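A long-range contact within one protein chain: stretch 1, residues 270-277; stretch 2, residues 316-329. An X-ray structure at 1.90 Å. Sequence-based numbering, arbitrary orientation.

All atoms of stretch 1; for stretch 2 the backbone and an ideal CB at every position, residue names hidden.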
ATOM      1  N   PRO B 270       3.827  10.276  20.461  1.00 17.36           N
ATOM      2  CA  PRO B 270       3.708  10.236  19.003  1.00 16.18           C
ATOM      3  C   PRO B 270       4.094  11.471  18.211  1.00 17.63           C
ATOM      4  O   PRO B 270       4.005  12.602  18.686  1.00 13.47           O
ATOM      5  CB  PRO B 270       2.233   9.918  18.811  1.00 12.28           C
ATOM      6  CG  PRO B 270       1.613  10.790  19.864  1.00 16.17           C
ATOM      7  CD  PRO B 270       2.532  10.596  21.081  1.00 16.76           C
ATOM      8  N   GLY B 271       4.529  11.217  16.984  1.00 17.29           N
ATOM      9  CA  GLY B 271       4.846  12.283  16.067  1.00 15.40           C
ATOM     10  C   GLY B 271       3.573  12.345  15.237  1.00 17.22           C
ATOM     11  O   GLY B 271       2.465  12.293  15.785  1.00 16.90           O
ATOM     12  N   ASN B 272       3.704  12.414  13.921  1.00 13.84           N
ATOM     13  CA  ASN B 272       2.522  12.471  13.074  1.00 15.30           C
ATOM     14  C   ASN B 272       2.007  11.052  12.843  1.00 17.04           C
ATOM     15  O   ASN B 272       2.592  10.081  13.321  1.00 11.37           O
ATOM     16  CB  ASN B 272       2.871  13.127  11.734  1.00 10.92           C
ATOM     17  CG  ASN B 272       1.652  13.709  11.032  1.00 15.49           C
ATOM     18  OD1 ASN B 272       0.542  13.661  11.554  1.00 14.23           O
ATOM     19  ND2 ASN B 272       1.860  14.262   9.841  1.00 11.83           N
ATOM     20  N   LEU B 273       0.888  10.933  12.139  1.00 13.27           N
ATOM     21  CA  LEU B 273       0.334   9.621  11.817  1.00 15.55           C
ATOM     22  C   LEU B 273      -0.201   9.688  10.396  1.00 16.40           C
ATOM     23  O   LEU B 273      -0.448  10.777   9.878  1.00 12.82           O
ATOM     24  CB  LEU B 273      -0.784   9.217  12.792  1.00 16.43           C
ATOM     25  CG  LEU B 273      -1.816  10.194  13.371  1.00 27.26           C
ATOM     26  CD1 LEU B 273      -2.136  11.322  12.416  1.00 20.00           C
ATOM     27  CD2 LEU B 273      -3.065   9.400  13.730  1.00 20.01           C
ATOM     28  N   ALA B 274      -0.366   8.536   9.758  1.00 13.24           N
ATOM     29  CA  ALA B 274      -0.862   8.519   8.388  1.00 13.84           C
ATOM     30  C   ALA B 274      -1.490   7.189   8.021  1.00 18.28           C
ATOM     31  O   ALA B 274      -1.103   6.144   8.544  1.00 16.23           O
ATOM     32  CB  ALA B 274       0.278   8.829   7.423  1.00 11.77           C
ATOM     33  N   PHE B 275      -2.467   7.237   7.120  1.00 18.47           N
ATOM     34  CA  PHE B 275      -3.125   6.026   6.650  1.00 18.83           C
ATOM     35  C   PHE B 275      -2.304   5.502   5.480  1.00 19.06           C
ATOM     36  O   PHE B 275      -1.984   6.237   4.545  1.00 18.93           O
ATOM     37  CB  PHE B 275      -4.565   6.334   6.238  1.00 17.96           C
ATOM     38  CG  PHE B 275      -5.505   6.451   7.408  1.00 19.52           C
ATOM     39  CD1 PHE B 275      -6.038   5.311   8.004  1.00 22.67           C
ATOM     40  CD2 PHE B 275      -5.824   7.694   7.942  1.00 18.65           C
ATOM     41  CE1 PHE B 275      -6.873   5.408   9.116  1.00 18.60           C
ATOM     42  CE2 PHE B 275      -6.658   7.804   9.055  1.00 18.20           C
ATOM     43  CZ  PHE B 275      -7.183   6.660   9.643  1.00 19.84           C
ATOM     44  N   PHE B 276      -1.949   4.227   5.555  1.00 21.04           N
ATOM     45  CA  PHE B 276      -1.117   3.591   4.545  1.00 24.08           C
ATOM     46  C   PHE B 276      -1.516   2.122   4.447  1.00 22.20           C
ATOM     47  O   PHE B 276      -1.457   1.389   5.434  1.00 22.73           O
ATOM     48  CB  PHE B 276       0.351   3.729   4.976  1.00 20.63           C
ATOM     49  CG  PHE B 276       1.346   3.134   4.020  1.00 19.30           C
ATOM     50  CD1 PHE B 276       1.539   3.683   2.757  1.00 16.06           C
ATOM     51  CD2 PHE B 276       2.138   2.056   4.412  1.00 22.06           C
ATOM     52  CE1 PHE B 276       2.512   3.169   1.895  1.00 22.04           C
ATOM     53  CE2 PHE B 276       3.113   1.535   3.560  1.00 22.84           C
ATOM     54  CZ  PHE B 276       3.300   2.094   2.300  1.00 21.16           C
ATOM     55  N   ARG B 277      -1.944   1.708   3.261  1.00 27.43           N
ATOM     56  CA  ARG B 277      -2.352   0.326   3.016  1.00 29.99           C
ATOM     57  C   ARG B 277      -3.448  -0.195   3.943  1.00 30.62           C
ATOM     58  O   ARG B 277      -3.375  -1.322   4.440  1.00 30.87           O
ATOM     59  CB  ARG B 277      -1.124  -0.588   3.075  1.00 26.88           C
ATOM     60  CG  ARG B 277      -0.093  -0.211   2.019  1.00 31.95           C
ATOM     61  CD  ARG B 277       1.116  -1.120   2.014  1.00 32.59           C
ATOM     62  NE  ARG B 277       2.083  -0.690   1.009  1.00 32.34           N
ATOM     63  CZ  ARG B 277       3.253  -1.281   0.796  1.00 34.28           C
ATOM     64  NH1 ARG B 277       3.601  -2.337   1.519  1.00 37.21           N
ATOM     65  NH2 ARG B 277       4.077  -0.814  -0.132  1.00 25.08           N
ATOM     66  N   UNK B 316      14.399   7.999  17.076  1.00 11.98           N
ATOM     67  CA  UNK B 316      13.137   8.719  17.205  1.00 11.46           C
ATOM     68  C   UNK B 316      12.532   9.046  15.839  1.00 10.44           C
ATOM     69  O   UNK B 316      13.228   9.506  14.938  1.00 11.00           O
ATOM     70  CB  UNK B 316      13.346  10.006  18.006  1.00 11.46           C
ATOM     71  N   UNK B 317      11.234   8.801  15.688  1.00 13.26           N
ATOM     72  CA  UNK B 317      10.551   9.084  14.427  1.00 11.65           C
ATOM     73  C   UNK B 317       9.410  10.094  14.520  1.00 13.87           C
ATOM     74  O   UNK B 317       8.441   9.871  15.246  1.00 16.30           O
ATOM     75  CB  UNK B 317      10.003   7.776  13.853  1.00 11.65           C
ATOM     76  N   UNK B 318       9.520  11.200  13.788  1.00 12.04           N
ATOM     77  CA  UNK B 318       8.496  12.242  13.844  1.00 12.65           C
ATOM     78  C   UNK B 318       7.459  12.538  12.759  1.00 13.20           C
ATOM     79  O   UNK B 318       6.268  12.655  13.052  1.00 10.34           O
ATOM     80  CB  UNK B 318       9.259  13.554  14.039  1.00 12.65           C
ATOM     81  N   UNK B 319       7.907  12.659  11.513  1.00 12.95           N
ATOM     82  CA  UNK B 319       6.997  12.942  10.407  1.00 14.66           C
ATOM     83  C   UNK B 319       6.718  11.603   9.724  1.00 14.64           C
ATOM     84  O   UNK B 319       7.548  10.696   9.744  1.00 12.06           O
ATOM     85  CB  UNK B 319       7.582  13.966   9.433  1.00 14.66           C
ATOM     86  N   UNK B 320       5.532  11.485   9.140  1.00 14.41           N
ATOM     87  CA  UNK B 320       5.141  10.289   8.406  1.00 14.07           C
ATOM     88  C   UNK B 320       4.029  10.683   7.441  1.00 16.10           C
ATOM     89  O   UNK B 320       2.971  11.160   7.852  1.00 18.14           O
ATOM     90  CB  UNK B 320       4.691   9.172   9.350  1.00 14.07           C
ATOM     91  N   UNK B 321       4.293  10.504   6.151  1.00 14.40           N
ATOM     92  CA  UNK B 321       3.337  10.855   5.109  1.00 22.55           C
ATOM     93  C   UNK B 321       3.449   9.932   3.916  1.00 19.96           C
ATOM     94  O   UNK B 321       4.529   9.433   3.602  1.00 22.26           O
ATOM     95  CB  UNK B 321       3.541  12.305   4.665  1.00 22.55           C
ATOM     96  N   UNK B 322       2.328   9.727   3.239  1.00 21.19           N
ATOM     97  CA  UNK B 322       2.314   8.890   2.050  1.00 23.30           C
ATOM     98  C   UNK B 322       2.697   9.808   0.896  1.00 20.62           C
ATOM     99  O   UNK B 322       2.099  10.867   0.723  1.00 24.29           O
ATOM    100  CB  UNK B 322       0.956   8.221   1.828  1.00 23.30           C
ATOM    101  N   UNK B 323       3.704   9.412   0.125  1.00 18.07           N
ATOM    102  CA  UNK B 323       4.140  10.228  -0.995  1.00 21.63           C
ATOM    103  C   UNK B 323       3.306  10.005  -2.247  1.00 23.08           C
ATOM    104  O   UNK B 323       2.509   9.069  -2.301  1.00 25.64           O
ATOM    105  CB  UNK B 323       5.612   9.943  -1.301  1.00 21.63           C
ATOM    106  N   UNK B 324       3.464  10.851  -3.273  1.00 28.00           N
ATOM    107  CA  UNK B 324       2.705  10.714  -4.521  1.00 31.52           C
ATOM    108  C   UNK B 324       2.944   9.357  -5.179  1.00 33.88           C
ATOM    109  O   UNK B 324       2.106   8.859  -5.931  1.00 34.38           O
ATOM    110  CB  UNK B 324       3.079  11.835  -5.493  1.00 31.52           C
ATOM    111  N   UNK B 325       4.100   8.773  -4.883  1.00 34.02           N
ATOM    112  CA  UNK B 325       4.487   7.479  -5.429  1.00 35.33           C
ATOM    113  C   UNK B 325       3.809   6.317  -4.712  1.00 37.01           C
ATOM    114  O   UNK B 325       3.974   5.162  -5.102  1.00 41.49           O
ATOM    115  CB  UNK B 325       6.006   7.316  -5.352  1.00 35.33           C
ATOM    116  N   UNK B 326       3.053   6.619  -3.663  1.00 34.43           N
ATOM    117  CA  UNK B 326       2.380   5.568  -2.923  1.00 35.61           C
ATOM    118  C   UNK B 326       3.265   4.976  -1.839  1.00 31.58           C
ATOM    119  O   UNK B 326       2.857   4.061  -1.124  1.00 33.06           O
ATOM    120  CB  UNK B 326       1.920   4.466  -3.879  1.00 35.61           C
ATOM    121  N   UNK B 327       4.483   5.497  -1.726  1.00 30.01           N
ATOM    122  CA  UNK B 327       5.431   5.032  -0.718  1.00 27.59           C
ATOM    123  C   UNK B 327       5.199   5.799   0.580  1.00 24.78           C
ATOM    124  O   UNK B 327       4.628   6.888   0.565  1.00 27.52           O
ATOM    125  CB  UNK B 327       6.873   5.204  -1.200  1.00 27.59           C
ATOM    126  N   UNK B 328       5.638   5.231   1.699  1.00 19.14           N
ATOM    127  CA  UNK B 328       5.478   5.886   2.992  1.00 19.80           C
ATOM    128  C   UNK B 328       6.788   6.559   3.390  1.00 18.96           C
ATOM    129  O   UNK B 328       7.832   5.909   3.462  1.00 18.57           O
ATOM    130  CB  UNK B 328       5.040   4.883   4.061  1.00 19.80           C
ATOM    131  N   UNK B 329       6.727   7.864   3.645  1.00 16.70           N
ATOM    132  CA  UNK B 329       7.911   8.625   4.038  1.00 12.84           C
ATOM    133  C   UNK B 329       7.908   8.895   5.535  1.00 14.55           C
ATOM    134  O   UNK B 329       6.876   9.227   6.113  1.00 14.93           O
ATOM    135  CB  UNK B 329       7.983   9.943   3.265  1.00 12.84           C
TER

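Stretch 1 runs nearly parallel to strand 317-322, their axes 12° apart. At positions 316 and 317 the ideal CB has nothing of stretch 1 within 5.5 Å, so stretch 1 hardly restricts the choice; the residues are R316 and L317, and the end of the leucine leads away.

At 318 CA-to-CB points away, while the backbone lies against G271, whose CA is 4.3 Å from CA of 318. The carbonyl matters more than the side chain, and many residues would fit. The residue is R318; its O accepts a hydrogen bond from N272 N (2.7 Å, 169°).

Position 319 also directs its CB away, but N272 ND2 offers a donor nearby. A side chain long enough to turn back with an acceptor would suit, such as Glu or Gln. It is E319, and its OE1 accepts from N272 ND2 at 2.9 Å. The same OE1 also accepts a hydrogen bond from N of 320 (2.8 Å).

The CB of 320 points sideways, 4.6 Å from N272 O and 4.8 Å from A274 CB. Small or medium apolar residues, Ala, Val or Ile, are plausible. In V320, CG2 packs on A274 CB (4.1 Å) and CG1 approaches N272 O (3.2 Å). One water bridges the backbones, donating to L273 O and V320 O.

Position 321 points away and leaves the choice wide; it is Q321. At 322 the CB turns toward stretch 1, 4.7 Å from F276 CD1, which favours a compact apolar group. V322 places CG2 4.0 Å from F276 CD1 and 3.2 Å from F275 O.

Stretch 1 sets no limit at 323 to 325, where turn-forming residues would suit; a phi of -59° at 324 is compatible with proline. They are G323, P324 and D325, in a type I turn from 323 to 326. Position 326 closes it with phi/psi of 87/0, where a CB would jam against the preceding carbonyl O; this calls for glycine. G326 O lies at the edge of the F276 ring, 3.2 Å from CE1. Position 327 points away and tolerates many residues; A327 N donates to D325 OD1 (2.8 Å).

At 328 the CB points toward stretch 1 and sits 3.7 Å from F276 CZ, so an aliphatic side chain is expected, Leu, Ile or Val among them. L328 CB lies over the ring face, 3.7 Å from the F276 centroid and 9° off the normal, a CH-pi contact. Position 329 has its CB out of reach, so almost any strand-forming residue would suit; it is Y329, whose OH donates a hydrogen bond to D325 OD2 (2.7 Å).

Stretch 2 (316-329) RLREVQVGPDGALY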
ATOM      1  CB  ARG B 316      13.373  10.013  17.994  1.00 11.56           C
ATOM      2  CG  ARG B 316      13.910   9.786  19.401  1.00 14.88           C
ATOM      3  CD  ARG B 316      14.497  11.064  19.988  1.00 13.49           C
ATOM      4  NE  ARG B 316      13.520  12.145  20.101  1.00 16.88           N
ATOM      5  CZ  ARG B 316      12.582  12.216  21.041  1.00 15.63           C
ATOM      6  NH1 ARG B 316      12.482  11.263  21.961  1.00 14.73           N
ATOM      7  NH2 ARG B 316      11.748  13.247  21.067  1.00 17.23           N
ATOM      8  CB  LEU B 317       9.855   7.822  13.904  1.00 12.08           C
ATOM      9  CG  LEU B 317      10.755   6.583  13.750  1.00 17.38           C
ATOM     10  CD1 LEU B 317       9.971   5.458  13.088  1.00 11.46           C
ATOM     11  CD2 LEU B 317      11.984   6.928  12.914  1.00 12.07           C
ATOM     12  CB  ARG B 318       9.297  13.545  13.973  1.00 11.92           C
ATOM     13  CG  ARG B 318       8.459  14.753  14.369  1.00 11.46           C
ATOM     14  CD  ARG B 318       9.332  15.980  14.616  1.00 12.50           C
ATOM     15  NE  ARG B 318      10.042  15.942  15.896  1.00 14.12           N
ATOM     16  CZ  ARG B 318       9.487  16.220  17.074  1.00 12.64           C
ATOM     17  NH1 ARG B 318       8.207  16.553  17.142  1.00 11.94           N
ATOM     18  NH2 ARG B 318      10.217  16.187  18.184  1.00 13.01           N
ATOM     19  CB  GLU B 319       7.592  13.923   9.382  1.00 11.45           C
ATOM     20  CG  GLU B 319       6.856  13.981   8.029  1.00 15.17           C
ATOM     21  CD  GLU B 319       5.471  14.613   8.114  1.00 18.45           C
ATOM     22  OE1 GLU B 319       4.640  14.128   8.907  1.00 13.93           O
ATOM     23  OE2 GLU B 319       5.212  15.594   7.378  1.00 15.56           O
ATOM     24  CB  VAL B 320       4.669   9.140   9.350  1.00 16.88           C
ATOM     25  CG1 VAL B 320       3.632   9.641  10.327  1.00 20.11           C
ATOM     26  CG2 VAL B 320       4.104   7.990   8.523  1.00 21.02           C
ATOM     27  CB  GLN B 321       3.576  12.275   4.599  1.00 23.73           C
ATOM     28  CG  GLN B 321       3.011  13.387   5.444  1.00 42.37           C
ATOM     29  CD  GLN B 321       2.791  14.641   4.625  1.00 48.19           C
ATOM     30  OE1 GLN B 321       1.861  14.713   3.821  1.00 53.68           O
ATOM     31  NE2 GLN B 321       3.659  15.628   4.809  1.00 50.93           N
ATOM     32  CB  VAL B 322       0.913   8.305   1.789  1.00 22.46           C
ATOM     33  CG1 VAL B 322       0.942   7.422   0.544  1.00 20.67           C
ATOM     34  CG2 VAL B 322       0.457   7.504   2.993  1.00 23.35           C
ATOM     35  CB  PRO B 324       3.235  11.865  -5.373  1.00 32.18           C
ATOM     36  CG  PRO B 324       3.616  12.894  -4.346  1.00 32.66           C
ATOM     37  CD  PRO B 324       4.314  12.052  -3.309  1.00 29.98           C
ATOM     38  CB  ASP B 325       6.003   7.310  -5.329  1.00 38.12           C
ATOM     39  CG  ASP B 325       6.548   7.715  -3.966  1.00 36.96           C
ATOM     40  OD1 ASP B 325       5.777   7.698  -2.982  1.00 27.02           O
ATOM     41  OD2 ASP B 325       7.749   8.044  -3.876  1.00 42.50           O
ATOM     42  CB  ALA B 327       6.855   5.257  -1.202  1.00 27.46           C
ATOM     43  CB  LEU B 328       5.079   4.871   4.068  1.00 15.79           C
ATOM     44  CG  LEU B 328       4.756   5.450   5.450  1.00 18.82           C
ATOM     45  CD1 LEU B 328       3.515   6.336   5.359  1.00 17.69           C
ATOM     46  CD2 LEU B 328       4.527   4.322   6.444  1.00 19.20           C
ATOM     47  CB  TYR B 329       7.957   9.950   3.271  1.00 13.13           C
ATOM     48  CG  TYR B 329       8.343   9.797   1.818  1.00 18.89           C
ATOM     49  CD1 TYR B 329       9.639  10.087   1.392  1.00 13.94           C
ATOM     50  CD2 TYR B 329       7.425   9.339   0.873  1.00 20.00           C
ATOM     51  CE1 TYR B 329      10.015   9.924   0.066  1.00 20.27           C
ATOM     52  CE2 TYR B 329       7.792   9.169  -0.460  1.00 23.56           C
ATOM     53  CZ  TYR B 329       9.089   9.465  -0.856  1.00 21.43           C
ATOM     54  OH  TYR B 329       9.465   9.306  -2.171  1.00 26.28           O
TER
HETATM   55  O   HOH W   1       0.381  11.988   7.484  1.00 28.65           O
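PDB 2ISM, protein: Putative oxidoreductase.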